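Adhesin YadA (Yersinia enterocolitica, PDB 1P9H) binds collagen as a trimeric outer-membrane adhesin, promoting attachment to and invasion of eukaryotic cells and protecting the bacteria from complement and phagocytosis. Local coordinates at residues Q23-A28 with L48-K53; I60-E65 with V74-I79. All blocks are in the same frame, centred on the assembly; numbering follows the deposited sequence.

Interaction 1 (Q23-A28 with L48-K53); sequences QISPNA and LNASAK
Gln23 OE1 is gripped by two donors: it takes the backbone Ala52 N at 2.9 Å in an almost straight bond (171° at the hydrogen), and a water that also donates to Ala52 O. The side-chain amide thus reads both polar groups of one residue, the N directly and the O through the water. Gln23 CG stands anti to the backbone N (chi1 -177°), 3.4 Å from Ala50 O; the chain is extended beyond it, and the closer contacts are made by OE1 and by CD, 3.1 Å from Ala50 O. Gln23 CB lies 4.0 Å from Ala52 CB. Two residues further on, Ser25 OG accepts Ala50 N at 2.8 Å, and Asn49 CA lies beside the hydroxyl. Both cross-segment hydrogen bonds therefore join a side-chain oxygen to a backbone N-H. Between them Ala50 CB packs against Ile24 O, 3.6 Å away. At the end, Pro26 meets Leu48, the two side chains crossing at about a right angle, while Pro26 CD rests on Leu48 O at 3.3 Å. The touching parts of the two segments run in nearly opposite directions, yet side chains, not a backbone ladder, hold them together. Glu35 of the third subunit bonds to Ser25 OG and to Gln23 NE2, the other end of the same amide. The contact closes the N-terminal end of the left-handed parallel beta-roll of the head domain: within this subunit strands 22-24 and 51-52 are each outermost in their sheets, and strands 58-60 and 65-66 follow as their next neighbours.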
ATOM      1  N   GLN A  23      13.164   5.118 -21.845  1.00 10.74           N
ATOM      2  CA  GLN A  23      11.935   5.005 -22.612  1.00 11.22           C
ATOM      3  C   GLN A  23      11.968   3.655 -23.300  1.00 12.08           C
ATOM      4  O   GLN A  23      12.835   3.397 -24.134  1.00 13.40           O
ATOM      5  CB  GLN A  23      11.851   6.134 -23.640  1.00 13.02           C
ATOM      6  CG  GLN A  23      10.571   6.158 -24.459  1.00 11.17           C
ATOM      7  CD  GLN A  23      10.515   7.365 -25.378  1.00 13.75           C
ATOM      8  OE1 GLN A  23      10.375   8.501 -24.923  1.00 14.42           O
ATOM      9  NE2 GLN A  23      10.639   7.125 -26.679  1.00 17.33           N
ATOM     10  N   ILE A  24      11.033   2.785 -22.935  1.00 11.75           N
ATOM     11  CA  ILE A  24      10.991   1.455 -23.519  1.00 11.48           C
ATOM     12  C   ILE A  24       9.643   1.156 -24.154  1.00 11.32           C
ATOM     13  O   ILE A  24       8.663   0.869 -23.464  1.00 11.35           O
ATOM     14  CB  ILE A  24      11.301   0.377 -22.459  1.00 11.49           C
ATOM     15  CG1 ILE A  24      12.664   0.661 -21.818  1.00 13.45           C
ATOM     16  CG2 ILE A  24      11.297  -1.004 -23.105  1.00 11.91           C
ATOM     17  CD1 ILE A  24      13.014  -0.257 -20.667  1.00 16.12           C
ATOM     18  N   SER A  25       9.601   1.244 -25.478  1.00 12.25           N
ATOM     19  CA  SER A  25       8.390   0.961 -26.235  1.00 12.57           C
ATOM     20  C   SER A  25       8.309  -0.549 -26.453  1.00 12.38           C
ATOM     21  O   SER A  25       9.289  -1.264 -26.231  1.00 13.30           O
ATOM     22  CB  SER A  25       8.438   1.685 -27.586  1.00 12.88           C
ATOM     23  OG  SER A  25       8.457   3.091 -27.409  1.00 15.20           O
ATOM     24  N   PRO A  26       7.142  -1.058 -26.881  1.00 12.32           N
ATOM     25  CA  PRO A  26       6.984  -2.497 -27.115  1.00 13.48           C
ATOM     26  C   PRO A  26       8.137  -3.068 -27.934  1.00 14.21           C
ATOM     27  O   PRO A  26       8.529  -2.494 -28.952  1.00 15.10           O
ATOM     28  CB  PRO A  26       5.649  -2.574 -27.845  1.00 13.41           C
ATOM     29  CG  PRO A  26       4.865  -1.493 -27.166  1.00 12.43           C
ATOM     30  CD  PRO A  26       5.865  -0.352 -27.100  1.00 12.72           C
ATOM     31  N   ASN A  27       8.675  -4.195 -27.483  1.00 13.54           N
ATOM     32  CA  ASN A  27       9.797  -4.833 -28.165  1.00 14.41           C
ATOM     33  C   ASN A  27       9.528  -6.304 -28.447  1.00 16.49           C
ATOM     34  O   ASN A  27      10.439  -7.043 -28.823  1.00 18.41           O
ATOM     35  CB  ASN A  27      11.061  -4.709 -27.311  1.00 15.86           C
ATOM     36  CG  ASN A  27      11.037  -5.628 -26.102  1.00 17.03           C
ATOM     37  OD1 ASN A  27       9.975  -5.923 -25.559  1.00 15.33           O
ATOM     38  ND2 ASN A  27      12.211  -6.081 -25.671  1.00 18.82           N
ATOM     39  N   ALA A  28       8.282  -6.734 -28.275  1.00 15.93           N
ATOM     40  CA  ALA A  28       7.951  -8.133 -28.503  1.00 18.08           C
ATOM     41  C   ALA A  28       6.516  -8.375 -28.945  1.00 19.00           C
ATOM     42  O   ALA A  28       5.610  -7.609 -28.620  1.00 17.51           O
ATOM     43  CB  ALA A  28       8.236  -8.936 -27.236  1.00 19.62           C
ATOM     44  N   LEU A  48       2.241   2.905 -30.624  1.00 23.58           N
ATOM     45  CA  LEU A  48       2.274   2.376 -29.265  1.00 19.49           C
ATOM     46  C   LEU A  48       3.545   2.776 -28.526  1.00 17.62           C
ATOM     47  O   LEU A  48       3.850   2.232 -27.466  1.00 15.42           O
ATOM     48  CB  LEU A  48       2.172   0.851 -29.288  1.00 20.61           C
ATOM     49  CG  LEU A  48       0.933   0.232 -29.939  1.00 21.28           C
ATOM     50  CD1 LEU A  48       1.000  -1.279 -29.794  1.00 22.43           C
ATOM     51  CD2 LEU A  48      -0.330   0.775 -29.287  1.00 23.53           C
ATOM     52  N   ASN A  49       4.287   3.724 -29.084  1.00 16.13           N
ATOM     53  CA  ASN A  49       5.526   4.169 -28.459  1.00 14.95           C
ATOM     54  C   ASN A  49       5.330   4.719 -27.052  1.00 16.00           C
ATOM     55  O   ASN A  49       4.329   5.375 -26.758  1.00 15.38           O
ATOM     56  CB  ASN A  49       6.205   5.244 -29.313  1.00 19.21           C
ATOM     57  CG  ASN A  49       6.976   4.666 -30.483  1.00 22.86           C
ATOM     58  OD1 ASN A  49       7.606   5.400 -31.244  1.00 29.26           O
ATOM     59  ND2 ASN A  49       6.936   3.349 -30.632  1.00 23.71           N
ATOM     60  N   ALA A  50       6.299   4.435 -26.188  1.00 14.44           N
ATOM     61  CA  ALA A  50       6.283   4.933 -24.821  1.00 13.46           C
ATOM     62  C   ALA A  50       6.872   6.331 -24.919  1.00 14.07           C
ATOM     63  O   ALA A  50       7.560   6.649 -25.892  1.00 15.14           O
ATOM     64  CB  ALA A  50       7.149   4.053 -23.930  1.00 13.54           C
ATOM     65  N   SER A  51       6.609   7.165 -23.922  1.00 11.94           N
ATOM     66  CA  SER A  51       7.106   8.530 -23.939  1.00 13.28           C
ATOM     67  C   SER A  51       7.611   9.005 -22.581  1.00 13.32           C
ATOM     68  O   SER A  51       6.827   9.226 -21.659  1.00 13.65           O
ATOM     69  CB  SER A  51       5.999   9.470 -24.431  1.00 16.44           C
ATOM     70  OG  SER A  51       6.432  10.818 -24.442  1.00 20.27           O
ATOM     71  N   ALA A  52       8.928   9.151 -22.466  1.00 11.34           N
ATOM     72  CA  ALA A  52       9.556   9.637 -21.242  1.00 13.06           C
ATOM     73  C   ALA A  52       9.944  11.084 -21.539  1.00 13.34           C
ATOM     74  O   ALA A  52      11.019  11.349 -22.078  1.00 15.09           O
ATOM     75  CB  ALA A  52      10.794   8.807 -20.918  1.00 12.14           C
ATOM     76  N   LYS A  53       9.057  12.014 -21.196  1.00 13.67           N
ATOM     77  CA  LYS A  53       9.273  13.436 -21.465  1.00 15.27           C
ATOM     78  C   LYS A  53      10.032  14.224 -20.410  1.00 15.77           C
ATOM     79  O   LYS A  53      10.504  15.332 -20.677  1.00 16.92           O
ATOM     80  CB  LYS A  53       7.931  14.128 -21.700  1.00 16.79           C
ATOM     81  CG  LYS A  53       7.142  13.603 -22.882  1.00 20.34           C
ATOM     82  CD  LYS A  53       5.864  14.408 -23.053  1.00 23.93           C
ATOM     83  CE  LYS A  53       5.058  13.943 -24.249  1.00 26.12           C
ATOM     84  NZ  LYS A  53       3.855  14.802 -24.438  1.00 27.94           N
TER
HETATM   85  O   HOH W   1      12.102  10.603 -24.455  1.00 37.39           O

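Interaction 2 (I60-E65 with V74-I79); sequences IGATAE and VGAGSI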
ATOM      1  N   ILE A  60       7.740   2.857 -19.544  1.00  9.02           N
ATOM      2  CA  ILE A  60       7.854   1.510 -20.086  1.00  9.13           C
ATOM      3  C   ILE A  60       6.485   0.918 -20.405  1.00 10.32           C
ATOM      4  O   ILE A  60       5.606   0.879 -19.546  1.00  8.40           O
ATOM      5  CB  ILE A  60       8.564   0.578 -19.073  1.00  9.57           C
ATOM      6  CG1 ILE A  60       9.947   1.139 -18.726  1.00 10.50           C
ATOM      7  CG2 ILE A  60       8.678  -0.839 -19.644  1.00  9.99           C
ATOM      8  CD1 ILE A  60      10.664   0.351 -17.642  1.00 11.45           C
ATOM      9  N   GLY A  61       6.314   0.451 -21.641  1.00  9.45           N
ATOM     10  CA  GLY A  61       5.057  -0.152 -22.049  1.00 10.17           C
ATOM     11  C   GLY A  61       4.340   0.571 -23.172  1.00  9.87           C
ATOM     12  O   GLY A  61       4.603   1.741 -23.448  1.00 11.01           O
ATOM     13  N   ALA A  62       3.425  -0.138 -23.827  1.00 10.70           N
ATOM     14  CA  ALA A  62       2.656   0.446 -24.917  1.00 11.88           C
ATOM     15  C   ALA A  62       1.963   1.728 -24.466  1.00 12.24           C
ATOM     16  O   ALA A  62       1.223   1.728 -23.485  1.00 12.87           O
ATOM     17  CB  ALA A  62       1.621  -0.553 -25.418  1.00 12.44           C
ATOM     18  N   THR A  63       2.258   2.812 -25.191  0.50 11.85           N
ATOM     19  CA  THR A  63       1.742   4.174 -24.974  0.50 11.47           C
ATOM     20  C   THR A  63       1.942   4.779 -23.587  0.50 11.60           C
ATOM     21  O   THR A  63       1.337   5.798 -23.253  0.50 12.54           O
ATOM     22  CB  THR A  63       0.234   4.297 -25.344  0.50 11.36           C
ATOM     23  OG1 THR A  63      -0.559   3.467 -24.486  0.50 10.26           O
ATOM     24  CG2 THR A  63       0.013   3.896 -26.796  0.50 12.14           C
ATOM     25  N   ALA A  64       2.821   4.179 -22.794  1.00 11.90           N
ATOM     26  CA  ALA A  64       3.081   4.652 -21.436  1.00 10.91           C
ATOM     27  C   ALA A  64       3.718   6.040 -21.515  1.00 12.64           C
ATOM     28  O   ALA A  64       4.511   6.306 -22.419  1.00 12.48           O
ATOM     29  CB  ALA A  64       4.019   3.694 -20.714  1.00 10.94           C
ATOM     30  N   GLU A  65       3.370   6.930 -20.591  1.00  9.82           N
ATOM     31  CA  GLU A  65       3.963   8.262 -20.596  1.00 10.30           C
ATOM     32  C   GLU A  65       4.284   8.808 -19.213  1.00 10.83           C
ATOM     33  O   GLU A  65       3.436   8.811 -18.319  1.00 10.74           O
ATOM     34  CB  GLU A  65       3.067   9.284 -21.319  1.00 11.54           C
ATOM     35  CG  GLU A  65       3.710  10.683 -21.360  1.00 14.36           C
ATOM     36  CD  GLU A  65       2.864  11.737 -22.053  1.00 16.59           C
ATOM     37  OE1 GLU A  65       2.337  11.461 -23.145  1.00 16.54           O
ATOM     38  OE2 GLU A  65       2.747  12.855 -21.507  1.00 19.92           O
ATOM     39  N   VAL A  74       4.898   2.715 -15.729  1.00  9.04           N
ATOM     40  CA  VAL A  74       5.114   1.363 -16.226  1.00  9.06           C
ATOM     41  C   VAL A  74       3.761   0.689 -16.398  1.00 10.07           C
ATOM     42  O   VAL A  74       3.011   0.534 -15.437  1.00 10.54           O
ATOM     43  CB  VAL A  74       5.977   0.527 -15.253  1.00 10.04           C
ATOM     44  CG1 VAL A  74       6.190  -0.875 -15.824  1.00 10.13           C
ATOM     45  CG2 VAL A  74       7.318   1.213 -15.026  1.00 10.20           C
ATOM     46  N   GLY A  75       3.454   0.294 -17.628  1.00  9.33           N
ATOM     47  CA  GLY A  75       2.183  -0.349 -17.902  1.00  9.08           C
ATOM     48  C   GLY A  75       1.546   0.248 -19.140  1.00  9.94           C
ATOM     49  O   GLY A  75       1.731   1.430 -19.441  1.00 10.09           O
ATOM     50  N   ALA A  76       0.801  -0.569 -19.872  1.00 10.71           N
ATOM     51  CA  ALA A  76       0.153  -0.093 -21.086  1.00 10.43           C
ATOM     52  C   ALA A  76      -0.804   1.044 -20.761  1.00 10.52           C
ATOM     53  O   ALA A  76      -1.664   0.915 -19.891  1.00 10.70           O
ATOM     54  CB  ALA A  76      -0.600  -1.232 -21.761  1.00 12.20           C
ATOM     55  N   GLY A  77      -0.646   2.161 -21.461  1.00  9.35           N
ATOM     56  CA  GLY A  77      -1.522   3.295 -21.234  1.00 10.56           C
ATOM     57  C   GLY A  77      -1.357   3.981 -19.893  1.00 12.29           C
ATOM     58  O   GLY A  77      -2.182   4.817 -19.522  1.00 12.91           O
ATOM     59  N   SER A  78      -0.304   3.638 -19.154  1.00 11.06           N
ATOM     60  CA  SER A  78      -0.076   4.264 -17.856  1.00 10.58           C
ATOM     61  C   SER A  78       0.324   5.722 -18.060  1.00 10.88           C
ATOM     62  O   SER A  78       0.936   6.074 -19.071  1.00 11.10           O
ATOM     63  CB  SER A  78       1.014   3.515 -17.079  1.00 10.47           C
ATOM     64  OG  SER A  78       2.251   3.549 -17.763  1.00 10.72           O
ATOM     65  N   ILE A  79      -0.025   6.569 -17.099  1.00  9.77           N
ATOM     66  CA  ILE A  79       0.269   7.994 -17.186  1.00  9.59           C
ATOM     67  C   ILE A  79       0.737   8.563 -15.856  1.00 10.20           C
ATOM     68  O   ILE A  79       0.052   8.422 -14.849  1.00 11.47           O
ATOM     69  CB  ILE A  79      -0.991   8.797 -17.596  1.00 10.97           C
ATOM     70  CG1 ILE A  79      -1.562   8.256 -18.908  1.00 12.12           C
ATOM     71  CG2 ILE A  79      -0.639  10.272 -17.734  1.00 12.53           C
ATOM     72  CD1 ILE A  79      -2.934   8.817 -19.265  1.00 14.50           C
TER
HETATM   73  O   HOH W   2      -0.245   6.861 -21.396  1.00 22.48           O
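Ile60, Val74 and Glu65 lose the most surface where 60-65 stacks in register on 74-79. Ile60 and Val74 form a parallel bridge with both side chains on one face; Ile60 CB lies 4.3 Å from Val74 CG1, which stands anti to its own backbone N (chi1 -179°). On that same side they meet the second subunit, Ile60 against its Val22 and Val74 against its Ile58. Ile60 O receives Gly75 N at 2.9 Å. Each segment then bends through a type II turn, Gly61 to Ala64 and Gly75 to Ser78, and the turns lie one on the other: Ala62 O takes Gly77 N at 2.8 Å and, in one of the two modelled conformers of Thr63, also Thr63 OG1 from above its carbonyl plane. Beyond the turns the direction of donation reverses, and Glu65 N binds Ser78 O at 3.0 Å. A water bridges Ser78 O and Thr63 O. Glu65 follows with its own parallel bridge to Ile79, although its extended side chain leads its carboxylate away from that segment. In the second turn Ser78 OG and N both bond to Gly75 O, with Ala64 CB 3.4 Å from Ser78 OG. Backbone bonds thus carry the coil-to-coil join, the small alanines and glycines are consistent with close stacking of two turns of the same type, and aliphatic groups supply the face turned to the neighbouring subunit.

How the interactions relate
Interaction 1 comes first along the chain and interaction 2 follows, their centres about 7 Å apart near the N-terminal end of the roll. They share both parallel sheets: strands 22-24, 58-60 and 72-74 are successive in one, 51-52, 65-66 and 79-80 in the other. Interaction 1 links the two sheets across their first layer, whereas interaction 2 stacks the next coil on the one after it. Segment 60-65 also lies directly on 48-53, with probable hydrogen bonds from Ser51 N to Ala64 O and from Thr63 N to Leu48 O. Both contacts touch the second subunit, so the stacked coils and the subunit interface adjoin at this end of the head domain.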